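Local coordinates for protein AvmM (Streptomyces sp. NBRC 109436, PDB 7FE6) that catalyses macrocyclization in alchivemycin A biosynthesis, through dehydration followed by Michael-type addition, at residues I24-I29 with A157-L162; V45-R50 with T58-V63; F77-K82 with V140-R145. All coordinates share one frame; numbering follows the deposited sequence.

Contact 1. Residues I24-I29 with A157-L162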
ATOM      1  N   ILE A  24      -1.926   7.591 -13.690  1.00 59.14           N
ATOM      2  CA  ILE A  24      -3.189   7.318 -13.013  1.00 57.43           C
ATOM      3  C   ILE A  24      -2.997   5.986 -12.295  1.00 57.60           C
ATOM      4  O   ILE A  24      -3.107   4.917 -12.911  1.00 57.75           O
ATOM      5  CB  ILE A  24      -4.371   7.256 -13.989  1.00 56.13           C
ATOM      6  CG1 ILE A  24      -4.308   8.388 -15.012  1.00 60.90           C
ATOM      7  CG2 ILE A  24      -5.672   7.352 -13.219  1.00 52.89           C
ATOM      8  CD1 ILE A  24      -4.316   9.803 -14.403  1.00 61.89           C
ATOM      9  N   VAL A  25      -2.718   6.055 -10.993  1.00 53.20           N
ATOM     10  CA  VAL A  25      -2.374   4.889 -10.187  1.00 55.42           C
ATOM     11  C   VAL A  25      -3.563   4.522  -9.285  1.00 53.26           C
ATOM     12  O   VAL A  25      -4.526   5.270  -9.160  1.00 53.99           O
ATOM     13  CB  VAL A  25      -1.092   5.146  -9.362  1.00 59.22           C
ATOM     14  CG1 VAL A  25       0.005   5.694 -10.286  1.00 59.09           C
ATOM     15  CG2 VAL A  25      -1.364   6.133  -8.229  1.00 47.82           C
ATOM     16  N   ALA A  26      -3.478   3.367  -8.625  1.00 53.27           N
ATOM     17  CA  ALA A  26      -4.531   2.954  -7.699  1.00 50.83           C
ATOM     18  C   ALA A  26      -3.939   2.347  -6.422  1.00 49.53           C
ATOM     19  O   ALA A  26      -2.893   1.693  -6.450  1.00 48.09           O
ATOM     20  CB  ALA A  26      -5.479   1.957  -8.353  1.00 48.48           C
ATOM     21  N   ASP A  27      -4.651   2.525  -5.303  1.00 43.51           N
ATOM     22  CA  ASP A  27      -4.224   1.986  -4.019  1.00 43.55           C
ATOM     23  C   ASP A  27      -5.361   1.232  -3.334  1.00 44.16           C
ATOM     24  O   ASP A  27      -6.536   1.599  -3.455  1.00 43.26           O
ATOM     25  CB  ASP A  27      -3.711   3.079  -3.088  1.00 41.57           C
ATOM     26  CG  ASP A  27      -2.508   3.782  -3.659  1.00 45.45           C
ATOM     27  OD1 ASP A  27      -1.507   3.098  -3.949  1.00 46.68           O
ATOM     28  OD2 ASP A  27      -2.540   5.020  -3.800  1.00 48.30           O
ATOM     29  N   PHE A  28      -4.993   0.163  -2.619  1.00 42.60           N
ATOM     30  CA  PHE A  28      -5.916  -0.625  -1.815  1.00 39.30           C
ATOM     31  C   PHE A  28      -5.728  -0.316  -0.332  1.00 39.68           C
ATOM     32  O   PHE A  28      -4.610  -0.072   0.138  1.00 40.79           O
ATOM     33  CB  PHE A  28      -5.703  -2.129  -2.047  1.00 38.31           C
ATOM     34  CG  PHE A  28      -6.181  -2.633  -3.390  1.00 42.42           C
ATOM     35  CD1 PHE A  28      -7.537  -2.861  -3.624  1.00 40.90           C
ATOM     36  CD2 PHE A  28      -5.282  -2.955  -4.394  1.00 44.29           C
ATOM     37  CE1 PHE A  28      -7.978  -3.357  -4.835  1.00 43.27           C
ATOM     38  CE2 PHE A  28      -5.739  -3.455  -5.630  1.00 45.79           C
ATOM     39  CZ  PHE A  28      -7.080  -3.641  -5.842  1.00 44.70           C
ATOM     40  N   ILE A  29      -6.832  -0.350   0.413  1.00 38.18           N
ATOM     41  CA  ILE A  29      -6.809  -0.261   1.870  1.00 37.83           C
ATOM     42  C   ILE A  29      -7.702  -1.363   2.420  1.00 40.23           C
ATOM     43  O   ILE A  29      -8.863  -1.473   2.015  1.00 40.54           O
ATOM     44  CB  ILE A  29      -7.297   1.107   2.394  1.00 39.87           C
ATOM     45  CG1 ILE A  29      -6.331   2.233   2.018  1.00 39.82           C
ATOM     46  CG2 ILE A  29      -7.442   1.068   3.921  1.00 39.99           C
ATOM     47  CD1 ILE A  29      -4.984   2.165   2.746  1.00 38.15           C
ATOM     48  N   ALA A 157      -6.868  -3.514  -9.543  1.00 53.34           N
ATOM     49  CA  ALA A 157      -7.481  -2.220  -9.791  1.00 52.63           C
ATOM     50  C   ALA A 157      -6.997  -1.697 -11.135  1.00 53.67           C
ATOM     51  O   ALA A 157      -5.790  -1.545 -11.353  1.00 53.09           O
ATOM     52  CB  ALA A 157      -7.149  -1.245  -8.666  1.00 51.78           C
ATOM     53  N   LEU A 158      -7.936  -1.418 -12.031  1.00 54.72           N
ATOM     54  CA  LEU A 158      -7.615  -0.939 -13.373  1.00 57.03           C
ATOM     55  C   LEU A 158      -8.382   0.356 -13.581  1.00 56.44           C
ATOM     56  O   LEU A 158      -9.566   0.325 -13.967  1.00 56.98           O
ATOM     57  CB  LEU A 158      -7.987  -1.962 -14.444  1.00 57.80           C
ATOM     58  CG  LEU A 158      -7.847  -1.483 -15.896  1.00 56.80           C
ATOM     59  CD1 LEU A 158      -6.371  -1.306 -16.314  1.00 52.69           C
ATOM     60  CD2 LEU A 158      -8.605  -2.401 -16.841  1.00 55.71           C
ATOM     61  N   PRO A 159      -7.756   1.505 -13.329  1.00 58.79           N
ATOM     62  CA  PRO A 159      -8.431   2.785 -13.586  1.00 58.97           C
ATOM     63  C   PRO A 159      -8.701   2.967 -15.077  1.00 56.54           C
ATOM     64  O   PRO A 159      -7.820   2.761 -15.912  1.00 59.61           O
ATOM     65  CB  PRO A 159      -7.440   3.820 -13.047  1.00 55.28           C
ATOM     66  CG  PRO A 159      -6.525   3.037 -12.139  1.00 54.96           C
ATOM     67  CD  PRO A 159      -6.416   1.694 -12.761  1.00 54.97           C
ATOM     68  N   GLY A 160      -9.940   3.313 -15.409  1.00 58.18           N
ATOM     69  CA  GLY A 160     -10.336   3.620 -16.781  1.00 59.98           C
ATOM     70  C   GLY A 160     -10.619   5.101 -16.973  1.00 61.82           C
ATOM     71  O   GLY A 160     -11.264   5.740 -16.133  1.00 60.63           O
ATOM     72  N   MET A 161     -10.103   5.648 -18.067  1.00 62.89           N
ATOM     73  CA  MET A 161     -10.399   7.025 -18.409  1.00 65.11           C
ATOM     74  C   MET A 161     -10.734   7.147 -19.888  1.00 69.84           C
ATOM     75  O   MET A 161     -10.345   6.326 -20.724  1.00 69.44           O
ATOM     76  CB  MET A 161      -9.249   7.976 -18.049  1.00 66.89           C
ATOM     77  CG  MET A 161      -7.849   7.474 -18.397  1.00 69.30           C
ATOM     78  SD  MET A 161      -7.061   6.475 -17.106  1.00 56.22           S
ATOM     79  CE  MET A 161      -8.174   6.726 -15.750  1.00 57.32           C
ATOM     80  N   LEU A 162     -11.470   8.210 -20.179  1.00 73.93           N
ATOM     81  CA  LEU A 162     -11.777   8.653 -21.528  1.00 76.46           C
ATOM     82  C   LEU A 162     -10.770   9.752 -21.842  1.00 77.97           C
ATOM     83  O   LEU A 162     -10.770  10.806 -21.198  1.00 71.06           O
ATOM     84  CB  LEU A 162     -13.224   9.137 -21.605  1.00 74.93           C
ATOM     85  CG  LEU A 162     -14.277   8.043 -21.364  1.00 72.30           C
ATOM     86  CD1 LEU A 162     -15.684   8.585 -21.482  1.00 72.80           C
ATOM     87  CD2 LEU A 162     -14.090   6.915 -22.356  1.00 72.05           C
TER
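The methyl carbons of Ala26 and Ala157 face each other at the middle of this contact, CB to CB at 3.6 Å, and with so little side chain between them the two backbones come close, their CA atoms 6.3 Å apart. Beside the Ala157 methyl lies the ring of Phe28, whose CZ is 3.7 Å from Ala157 CB in an oblique approach. Pro159 CG meets the Ala26 methyl instead, 4.1 Å from Ala26 CB. Farther along, Ile24 takes over: its CG2 branch, anti to the backbone N, lies 3.6 Å from Met161 CE. The same methyl also reaches Pro159 CB at 4.0 Å. Met161 gets there by a folded route, its CG held between the backbone N and the carbonyl carbon (chi1 43°) and the chain bent again at chi2 and chi3, which brings both SD and CE up against Ile24. Strands 24-29 and 153-162 belong to different sheets, and at this point they pack face to face as two layers of a beta sandwich, their segment axes 7.0 Å apart and 143° from parallel. The joint is therefore made by apolar side chains, while backbone hydrogen bonds run within each sheet: Val25 pairs with Thr48, Ala157 with Gln183. Ile24 is an exception, being bonded through its backbone to Arg181 of strand 178-189, in the other sheet. The outward side of strand 24-29 makes almost no contact with 157-162: Val25 and Asp27 direct their CB atoms away and are partly exposed. The Val25 side chain is about 8 Å from bound alchivemycin A, and Asp27 packs on Gln183 of a second subunit. Leu158 likewise turns away on the far side, also partly exposed, against Phe179 of strand 178-189.

Contact 2. Residues V45-R50 with T58-V63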
ATOM      1  N   VAL A  45     -10.657   1.197  -2.324  1.00 41.50           N
ATOM      2  CA  VAL A  45      -9.701   1.300  -3.412  1.00 42.03           C
ATOM      3  C   VAL A  45      -9.941   2.661  -4.051  1.00 44.05           C
ATOM      4  O   VAL A  45     -11.084   3.121  -4.146  1.00 47.91           O
ATOM      5  CB  VAL A  45      -9.852   0.111  -4.403  1.00 43.68           C
ATOM      6  CG1 VAL A  45     -11.324  -0.113  -4.793  1.00 40.44           C
ATOM      7  CG2 VAL A  45      -8.973   0.274  -5.659  1.00 42.79           C
ATOM      8  N   PHE A  46      -8.871   3.323  -4.464  1.00 42.78           N
ATOM      9  CA  PHE A  46      -9.016   4.679  -4.956  1.00 43.76           C
ATOM     10  C   PHE A  46      -7.976   4.914  -6.037  1.00 47.02           C
ATOM     11  O   PHE A  46      -6.863   4.389  -5.961  1.00 46.17           O
ATOM     12  CB  PHE A  46      -8.889   5.720  -3.824  1.00 46.67           C
ATOM     13  CG  PHE A  46      -7.924   5.338  -2.707  1.00 45.69           C
ATOM     14  CD1 PHE A  46      -8.324   4.489  -1.680  1.00 42.62           C
ATOM     15  CD2 PHE A  46      -6.636   5.880  -2.665  1.00 45.24           C
ATOM     16  CE1 PHE A  46      -7.452   4.137  -0.659  1.00 43.74           C
ATOM     17  CE2 PHE A  46      -5.747   5.545  -1.643  1.00 44.94           C
ATOM     18  CZ  PHE A  46      -6.155   4.674  -0.626  1.00 44.20           C
ATOM     19  N   TYR A  47      -8.340   5.681  -7.057  1.00 47.71           N
ATOM     20  CA  TYR A  47      -7.385   6.008  -8.106  1.00 49.11           C
ATOM     21  C   TYR A  47      -7.071   7.497  -8.056  1.00 49.26           C
ATOM     22  O   TYR A  47      -7.958   8.317  -7.797  1.00 48.65           O
ATOM     23  CB  TYR A  47      -7.889   5.563  -9.487  1.00 46.48           C
ATOM     24  CG  TYR A  47      -9.221   6.115  -9.969  1.00 50.35           C
ATOM     25  CD1 TYR A  47     -10.430   5.482  -9.630  1.00 49.49           C
ATOM     26  CD2 TYR A  47      -9.274   7.224 -10.828  1.00 50.43           C
ATOM     27  CE1 TYR A  47     -11.662   5.962 -10.092  1.00 50.13           C
ATOM     28  CE2 TYR A  47     -10.493   7.716 -11.298  1.00 53.45           C
ATOM     29  CZ  TYR A  47     -11.688   7.074 -10.925  1.00 54.84           C
ATOM     30  OH  TYR A  47     -12.887   7.549 -11.384  1.00 52.32           O
ATOM     31  N   THR A  48      -5.791   7.833  -8.272  1.00 51.00           N
ATOM     32  CA  THR A  48      -5.258   9.171  -8.041  1.00 50.77           C
ATOM     33  C   THR A  48      -4.502   9.639  -9.273  1.00 52.33           C
ATOM     34  O   THR A  48      -3.732   8.873  -9.862  1.00 50.66           O
ATOM     35  CB  THR A  48      -4.308   9.213  -6.839  1.00 52.88           C
ATOM     36  OG1 THR A  48      -4.988   8.789  -5.652  1.00 54.54           O
ATOM     37  CG2 THR A  48      -3.729  10.633  -6.638  1.00 52.77           C
ATOM     38  N   ASN A  49      -4.730  10.896  -9.668  1.00 51.01           N
ATOM     39  CA  ASN A  49      -3.999  11.460 -10.799  1.00 55.23           C
ATOM     40  C   ASN A  49      -2.657  11.964 -10.280  1.00 60.10           C
ATOM     41  O   ASN A  49      -2.563  13.051  -9.697  1.00 59.88           O
ATOM     42  CB  ASN A  49      -4.785  12.566 -11.491  1.00 57.20           C
ATOM     43  CG  ASN A  49      -4.172  12.959 -12.832  1.00 62.13           C
ATOM     44  OD1 ASN A  49      -3.027  12.621 -13.118  1.00 64.07           O
ATOM     45  ND2 ASN A  49      -4.935  13.666 -13.660  1.00 63.77           N
ATOM     46  N   ARG A  50      -1.620  11.144 -10.458  1.00 60.31           N
ATOM     47  CA  ARG A  50      -0.252  11.515 -10.150  1.00 56.37           C
ATOM     48  C   ARG A  50       0.427  12.265 -11.285  1.00 59.63           C
ATOM     49  O   ARG A  50       1.569  12.690 -11.125  1.00 60.55           O
ATOM     50  CB  ARG A  50       0.545  10.260  -9.832  1.00 52.74           C
ATOM     51  CG  ARG A  50      -0.011   9.453  -8.694  1.00 52.96           C
ATOM     52  CD  ARG A  50       0.319  10.105  -7.360  1.00 54.33           C
ATOM     53  NE  ARG A  50       0.043   9.248  -6.218  1.00 52.27           N
ATOM     54  CZ  ARG A  50      -0.300   9.706  -5.019  1.00 53.18           C
ATOM     55  NH1 ARG A  50      -0.420  11.014  -4.813  1.00 53.69           N
ATOM     56  NH2 ARG A  50      -0.555   8.856  -4.037  1.00 54.28           N
ATOM     57  N   THR A  58     -13.741   9.520 -15.837  1.00 62.53           N
ATOM     58  CA  THR A  58     -12.991   8.383 -15.325  1.00 59.71           C
ATOM     59  C   THR A  58     -13.915   7.488 -14.525  1.00 59.43           C
ATOM     60  O   THR A  58     -14.872   7.962 -13.908  1.00 58.33           O
ATOM     61  CB  THR A  58     -11.856   8.793 -14.404  1.00 59.34           C
ATOM     62  OG1 THR A  58     -12.422   9.450 -13.264  1.00 57.18           O
ATOM     63  CG2 THR A  58     -10.840   9.702 -15.108  1.00 62.50           C
ATOM     64  N   GLY A  59     -13.563   6.202 -14.481  1.00 58.59           N
ATOM     65  CA  GLY A  59     -14.222   5.243 -13.615  1.00 57.80           C
ATOM     66  C   GLY A  59     -13.303   4.081 -13.314  1.00 54.57           C
ATOM     67  O   GLY A  59     -12.386   3.776 -14.081  1.00 54.86           O
ATOM     68  N   LEU A  60     -13.565   3.423 -12.186  1.00 54.63           N
ATOM     69  CA  LEU A  60     -12.739   2.309 -11.737  1.00 52.28           C
ATOM     70  C   LEU A  60     -13.230   0.974 -12.295  1.00 55.98           C
ATOM     71  O   LEU A  60     -14.434   0.691 -12.324  1.00 55.53           O
ATOM     72  CB  LEU A  60     -12.722   2.225 -10.206  1.00 47.93           C
ATOM     73  CG  LEU A  60     -11.886   1.044  -9.671  1.00 49.92           C
ATOM     74  CD1 LEU A  60     -10.404   1.229  -9.975  1.00 48.55           C
ATOM     75  CD2 LEU A  60     -12.151   0.659  -8.217  1.00 44.76           C
ATOM     76  N   ASN A  61     -12.279   0.138 -12.699  1.00 53.19           N
ATOM     77  CA  ASN A  61     -12.523  -1.271 -12.969  1.00 55.62           C
ATOM     78  C   ASN A  61     -11.779  -2.111 -11.935  1.00 54.99           C
ATOM     79  O   ASN A  61     -10.713  -1.720 -11.441  1.00 53.77           O
ATOM     80  CB  ASN A  61     -12.081  -1.653 -14.389  1.00 54.28           C
ATOM     81  CG  ASN A  61     -12.776  -0.814 -15.461  1.00 58.21           C
ATOM     82  OD1 ASN A  61     -13.966  -0.986 -15.730  1.00 58.45           O
ATOM     83  ND2 ASN A  61     -12.037   0.129 -16.052  1.00 58.06           N
ATOM     84  N   LEU A  62     -12.381  -3.250 -11.580  1.00 54.32           N
ATOM     85  CA  LEU A  62     -11.859  -4.193 -10.595  1.00 54.64           C
ATOM     86  C   LEU A  62     -11.848  -5.577 -11.229  1.00 56.77           C
ATOM     87  O   LEU A  62     -12.850  -5.999 -11.816  1.00 55.64           O
ATOM     88  CB  LEU A  62     -12.723  -4.197  -9.333  1.00 54.88           C
ATOM     89  CG  LEU A  62     -12.104  -4.241  -7.944  1.00 56.15           C
ATOM     90  CD1 LEU A  62     -11.218  -3.035  -7.673  1.00 53.45           C
ATOM     91  CD2 LEU A  62     -13.233  -4.275  -6.968  1.00 56.38           C
ATOM     92  N   VAL A  63     -10.718  -6.271 -11.160  1.00 58.48           N
ATOM     93  CA  VAL A  63     -10.591  -7.588 -11.774  1.00 58.34           C
ATOM     94  C   VAL A  63     -10.358  -8.629 -10.694  1.00 57.05           C
ATOM     95  O   VAL A  63      -9.468  -8.471  -9.856  1.00 58.02           O
ATOM     96  CB  VAL A  63      -9.464  -7.631 -12.814  1.00 57.97           C
ATOM     97  CG1 VAL A  63      -9.425  -8.984 -13.464  1.00 58.87           C
ATOM     98  CG2 VAL A  63      -9.689  -6.562 -13.851  1.00 54.62           C
TER
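Tyr47 donates a hydrogen bond from its phenolic hydroxyl to Thr58 OG1, with an OH to OG1 distance of 2.7 Å. The acceptor sits at the edge of the tyrosine ring, in its plane. Tyr47 CG lies between the backbone N and the carbonyl carbon (chi1 58°), and the ring extends from there across the interface. Thr58 OG1 has a second partner in Val128 O, so this buried oxygen is gripped from two parts of the chain.

Apolar contacts make up the rest. The CD1-CE1 side of the Tyr47 ring slides past Leu60, with CE1 3.9 Å from Leu60 CB. Val45 then meets the tip of Leu60, CG1 to CD2 at 3.6 Å, the two side chains crossing obliquely. Val45 CG1 also touches Leu62 CD1 at a longer 4.1 Å. Tyr47 also packs on Pro159 and Val45 on Ala157, both of strand 153-162, in the core between the two sheets.

Just past the strand, Arg50 lines the alchivemycin A pocket, and its NH1 is hydrogen-bonded to Leu182 O of a second subunit. Because Thr58 OG1 accepts the Tyr47 proton and also bonds Val128 O, its own hydrogen is probably directed at that carbonyl, which would satisfy the buried threonine hydroxyl within an otherwise apolar interface.

Contact 3. Residues F77-K82 with V140-R145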
ATOM      1  N   PHE A  77     -19.857 -14.648  -6.774  1.00 59.61           N
ATOM      2  CA  PHE A  77     -19.584 -13.712  -5.705  1.00 60.17           C
ATOM      3  C   PHE A  77     -20.599 -12.576  -5.742  1.00 57.60           C
ATOM      4  O   PHE A  77     -21.276 -12.333  -6.744  1.00 55.53           O
ATOM      5  CB  PHE A  77     -18.141 -13.197  -5.785  1.00 55.32           C
ATOM      6  CG  PHE A  77     -17.759 -12.573  -7.114  1.00 57.43           C
ATOM      7  CD1 PHE A  77     -17.902 -11.202  -7.326  1.00 53.90           C
ATOM      8  CD2 PHE A  77     -17.189 -13.343  -8.123  1.00 58.03           C
ATOM      9  CE1 PHE A  77     -17.517 -10.627  -8.528  1.00 52.66           C
ATOM     10  CE2 PHE A  77     -16.801 -12.763  -9.324  1.00 58.77           C
ATOM     11  CZ  PHE A  77     -16.960 -11.397  -9.520  1.00 52.91           C
ATOM     12  N   LYS A  78     -20.728 -11.916  -4.604  1.00 55.65           N
ATOM     13  CA  LYS A  78     -21.542 -10.723  -4.484  1.00 56.68           C
ATOM     14  C   LYS A  78     -20.630  -9.515  -4.340  1.00 55.04           C
ATOM     15  O   LYS A  78     -19.608  -9.573  -3.644  1.00 50.07           O
ATOM     16  CB  LYS A  78     -22.495 -10.817  -3.299  1.00 56.08           C
ATOM     17  CG  LYS A  78     -23.591 -11.794  -3.521  1.00 53.61           C
ATOM     18  CD  LYS A  78     -24.554 -11.789  -2.376  1.00 57.09           C
ATOM     19  CE  LYS A  78     -25.600 -12.846  -2.599  1.00 55.60           C
ATOM     20  NZ  LYS A  78     -26.465 -12.570  -3.794  1.00 61.49           N
ATOM     21  N   LEU A  79     -21.003  -8.428  -5.017  1.00 52.83           N
ATOM     22  CA  LEU A  79     -20.136  -7.264  -5.149  1.00 52.40           C
ATOM     23  C   LEU A  79     -20.981  -6.003  -5.049  1.00 53.01           C
ATOM     24  O   LEU A  79     -21.855  -5.776  -5.889  1.00 55.88           O
ATOM     25  CB  LEU A  79     -19.375  -7.297  -6.479  1.00 51.54           C
ATOM     26  CG  LEU A  79     -17.920  -6.799  -6.495  1.00 53.93           C
ATOM     27  CD1 LEU A  79     -17.472  -6.481  -7.919  1.00 55.03           C
ATOM     28  CD2 LEU A  79     -17.708  -5.619  -5.589  1.00 48.11           C
ATOM     29  N   PHE A  80     -20.718  -5.189  -4.028  1.00 54.34           N
ATOM     30  CA  PHE A  80     -21.342  -3.878  -3.874  1.00 51.48           C
ATOM     31  C   PHE A  80     -20.267  -2.813  -3.766  1.00 52.53           C
ATOM     32  O   PHE A  80     -19.159  -3.065  -3.268  1.00 51.78           O
ATOM     33  CB  PHE A  80     -22.222  -3.803  -2.625  1.00 49.72           C
ATOM     34  CG  PHE A  80     -23.495  -4.572  -2.740  1.00 53.87           C
ATOM     35  CD1 PHE A  80     -23.489  -5.968  -2.636  1.00 50.17           C
ATOM     36  CD2 PHE A  80     -24.704  -3.904  -2.936  1.00 52.64           C
ATOM     37  CE1 PHE A  80     -24.671  -6.685  -2.735  1.00 54.39           C
ATOM     38  CE2 PHE A  80     -25.909  -4.611  -3.039  1.00 57.53           C
ATOM     39  CZ  PHE A  80     -25.897  -6.005  -2.950  1.00 56.28           C
ATOM     40  N   TYR A  81     -20.600  -1.605  -4.204  1.00 52.59           N
ATOM     41  CA  TYR A  81     -19.621  -0.542  -4.117  1.00 48.22           C
ATOM     42  C   TYR A  81     -20.329   0.786  -3.966  1.00 52.22           C
ATOM     43  O   TYR A  81     -21.543   0.915  -4.186  1.00 52.53           O
ATOM     44  CB  TYR A  81     -18.679  -0.535  -5.327  1.00 49.77           C
ATOM     45  CG  TYR A  81     -19.276  -0.004  -6.616  1.00 52.23           C
ATOM     46  CD1 TYR A  81     -20.130  -0.800  -7.387  1.00 50.62           C
ATOM     47  CD2 TYR A  81     -18.945   1.259  -7.092  1.00 50.00           C
ATOM     48  CE1 TYR A  81     -20.668  -0.345  -8.572  1.00 51.04           C
ATOM     49  CE2 TYR A  81     -19.475   1.736  -8.280  1.00 53.07           C
ATOM     50  CZ  TYR A  81     -20.347   0.923  -9.027  1.00 57.12           C
ATOM     51  OH  TYR A  81     -20.886   1.369 -10.227  1.00 52.66           O
ATOM     52  N   LYS A  82     -19.525   1.783  -3.605  1.00 51.04           N
ATOM     53  CA  LYS A  82     -19.998   3.134  -3.341  1.00 50.78           C
ATOM     54  C   LYS A  82     -18.861   4.058  -3.728  1.00 49.00           C
ATOM     55  O   LYS A  82     -17.748   3.903  -3.214  1.00 45.57           O
ATOM     56  CB  LYS A  82     -20.377   3.261  -1.863  1.00 50.48           C
ATOM     57  CG  LYS A  82     -20.335   4.627  -1.245  1.00 51.16           C
ATOM     58  CD  LYS A  82     -20.010   4.461   0.242  1.00 48.35           C
ATOM     59  CE  LYS A  82     -20.722   5.450   1.105  1.00 48.13           C
ATOM     60  NZ  LYS A  82     -20.405   6.859   0.714  1.00 49.26           N
ATOM     61  N   VAL A 140     -15.822  -0.972  -1.190  1.00 44.17           N
ATOM     62  CA  VAL A 140     -16.228  -2.204  -1.863  1.00 45.91           C
ATOM     63  C   VAL A 140     -16.576  -3.275  -0.832  1.00 45.63           C
ATOM     64  O   VAL A 140     -15.770  -3.573   0.055  1.00 44.52           O
ATOM     65  CB  VAL A 140     -15.124  -2.727  -2.800  1.00 45.00           C
ATOM     66  CG1 VAL A 140     -15.643  -3.906  -3.576  1.00 48.10           C
ATOM     67  CG2 VAL A 140     -14.649  -1.670  -3.715  1.00 43.39           C
ATOM     68  N   ARG A 141     -17.743  -3.896  -0.988  1.00 44.87           N
ATOM     69  CA  ARG A 141     -18.147  -5.026  -0.165  1.00 44.20           C
ATOM     70  C   ARG A 141     -18.189  -6.277  -1.035  1.00 51.30           C
ATOM     71  O   ARG A 141     -18.905  -6.319  -2.054  1.00 50.64           O
ATOM     72  CB  ARG A 141     -19.493  -4.774   0.505  1.00 42.93           C
ATOM     73  CG  ARG A 141     -19.444  -3.787   1.647  1.00 44.02           C
ATOM     74  CD  ARG A 141     -20.841  -3.305   2.052  1.00 42.89           C
ATOM     75  NE  ARG A 141     -20.780  -2.356   3.147  1.00 43.27           N
ATOM     76  CZ  ARG A 141     -21.750  -1.508   3.481  1.00 48.63           C
ATOM     77  NH1 ARG A 141     -22.889  -1.455   2.790  1.00 48.74           N
ATOM     78  NH2 ARG A 141     -21.567  -0.671   4.501  1.00 49.67           N
ATOM     79  N   LEU A 142     -17.444  -7.303  -0.609  1.00 47.51           N
ATOM     80  CA  LEU A 142     -17.182  -8.471  -1.428  1.00 46.51           C
ATOM     81  C   LEU A 142     -17.371  -9.721  -0.594  1.00 50.36           C
ATOM     82  O   LEU A 142     -16.962  -9.772   0.573  1.00 50.37           O
ATOM     83  CB  LEU A 142     -15.770  -8.448  -1.991  1.00 46.82           C
ATOM     84  CG  LEU A 142     -15.340  -9.647  -2.824  1.00 48.69           C
ATOM     85  CD1 LEU A 142     -16.248  -9.812  -4.028  1.00 51.25           C
ATOM     86  CD2 LEU A 142     -13.899  -9.481  -3.251  1.00 45.41           C
ATOM     87  N   ALA A 143     -18.010 -10.717  -1.203  1.00 50.46           N
ATOM     88  CA  ALA A 143     -18.231 -12.011  -0.580  1.00 52.78           C
ATOM     89  C   ALA A 143     -18.233 -13.064  -1.675  1.00 55.21           C
ATOM     90  O   ALA A 143     -18.948 -12.921  -2.671  1.00 57.48           O
ATOM     91  CB  ALA A 143     -19.553 -12.030   0.204  1.00 53.68           C
ATOM     92  N   PHE A 144     -17.438 -14.112  -1.500  1.00 56.39           N
ATOM     93  CA  PHE A 144     -17.525 -15.263  -2.381  1.00 56.23           C
ATOM     94  C   PHE A 144     -18.471 -16.280  -1.779  1.00 60.61           C
ATOM     95  O   PHE A 144     -18.581 -16.402  -0.557  1.00 61.85           O
ATOM     96  CB  PHE A 144     -16.162 -15.890  -2.611  1.00 55.64           C
ATOM     97  CG  PHE A 144     -15.222 -14.999  -3.341  1.00 59.96           C
ATOM     98  CD1 PHE A 144     -15.179 -15.009  -4.737  1.00 59.62           C
ATOM     99  CD2 PHE A 144     -14.401 -14.123  -2.650  1.00 50.86           C
ATOM    100  CE1 PHE A 144     -14.307 -14.171  -5.419  1.00 58.15           C
ATOM    101  CE2 PHE A 144     -13.533 -13.285  -3.326  1.00 50.11           C
ATOM    102  CZ  PHE A 144     -13.483 -13.308  -4.705  1.00 53.34           C
ATOM    103  N   ARG A 145     -19.174 -17.002  -2.645  1.00 61.43           N
ATOM    104  CA  ARG A 145     -20.088 -18.003  -2.135  1.00 65.51           C
ATOM    105  C   ARG A 145     -19.294 -19.077  -1.400  1.00 65.94           C
ATOM    106  O   ARG A 145     -18.125 -19.333  -1.704  1.00 65.10           O
ATOM    107  CB  ARG A 145     -20.916 -18.615  -3.272  1.00 65.18           C
ATOM    108  CG  ARG A 145     -20.107 -19.415  -4.286  1.00 67.92           C
ATOM    109  CD  ARG A 145     -21.012 -20.086  -5.319  1.00 68.90           C
ATOM    110  NE  ARG A 145     -20.278 -20.979  -6.213  1.00 68.23           N
ATOM    111  CZ  ARG A 145     -19.838 -22.181  -5.857  1.00 72.46           C
ATOM    112  NH1 ARG A 145     -20.044 -22.626  -4.624  1.00 72.41           N
ATOM    113  NH2 ARG A 145     -19.182 -22.939  -6.723  1.00 76.94           N
TER
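Phe77 meets Phe144 and Leu142 on one face of an antiparallel ladder. Its CB lies 3.2 Å from Ala143 O and also meets Phe144 CD1. From there the side chain turns to put CG between the backbone N and the carbonyl carbon (chi1 55°). CG and CD2 come near Phe144 CE1, CD2 at 4.0 Å, while CD1, across the ring, reaches Leu142 CD1 at 3.9 Å. The two phenylalanine side chains lie side by side, pointing the same way, with their ring planes oblique at 57°; the outer part of the Phe77 ring leads away from strand 140-144. Two pairs of reciprocal backbone hydrogen bonds join the strands, Lys78 with Ala143 and Phe80 with Arg141, the shortest being Lys78 N to Ala143 O and Arg141 N to Phe80 O, both 2.8 Å. Further along the same face, Leu79 CD2 packs on Val140 CG1 at 3.4 Å. Arg141 lies on the other face and pairs through NE with Glu42. Strand 135-144 runs between 77-83 and 40-49 in its sheet, and the Phe77, Leu142 and Phe144 side chains face the second sheet, where all three touch Ile64 of strand 57-66.

In the fold
Contacts 1 and 2 are neighbours in the sandwich core, their centres 3 Å apart, and each spans the same two sheets: strands 24-29 and 40-49 adjoin in one, 153-162 and 57-66 in the other. Contact 3 lies about 17 to 18 Å from their centres and joins two strands inside the first sheet; it meets contact 2 where Val45 and Leu62 pack on Val140. In sequence, contact 2 closes before contact 3 opens, and both are nested within the long loop closed by contact 1. Arg50, at the end of contact 2, belongs to the alchivemycin A pocket, which thus sits at one end of the sandwich core, and all three contacts touch the second subunit.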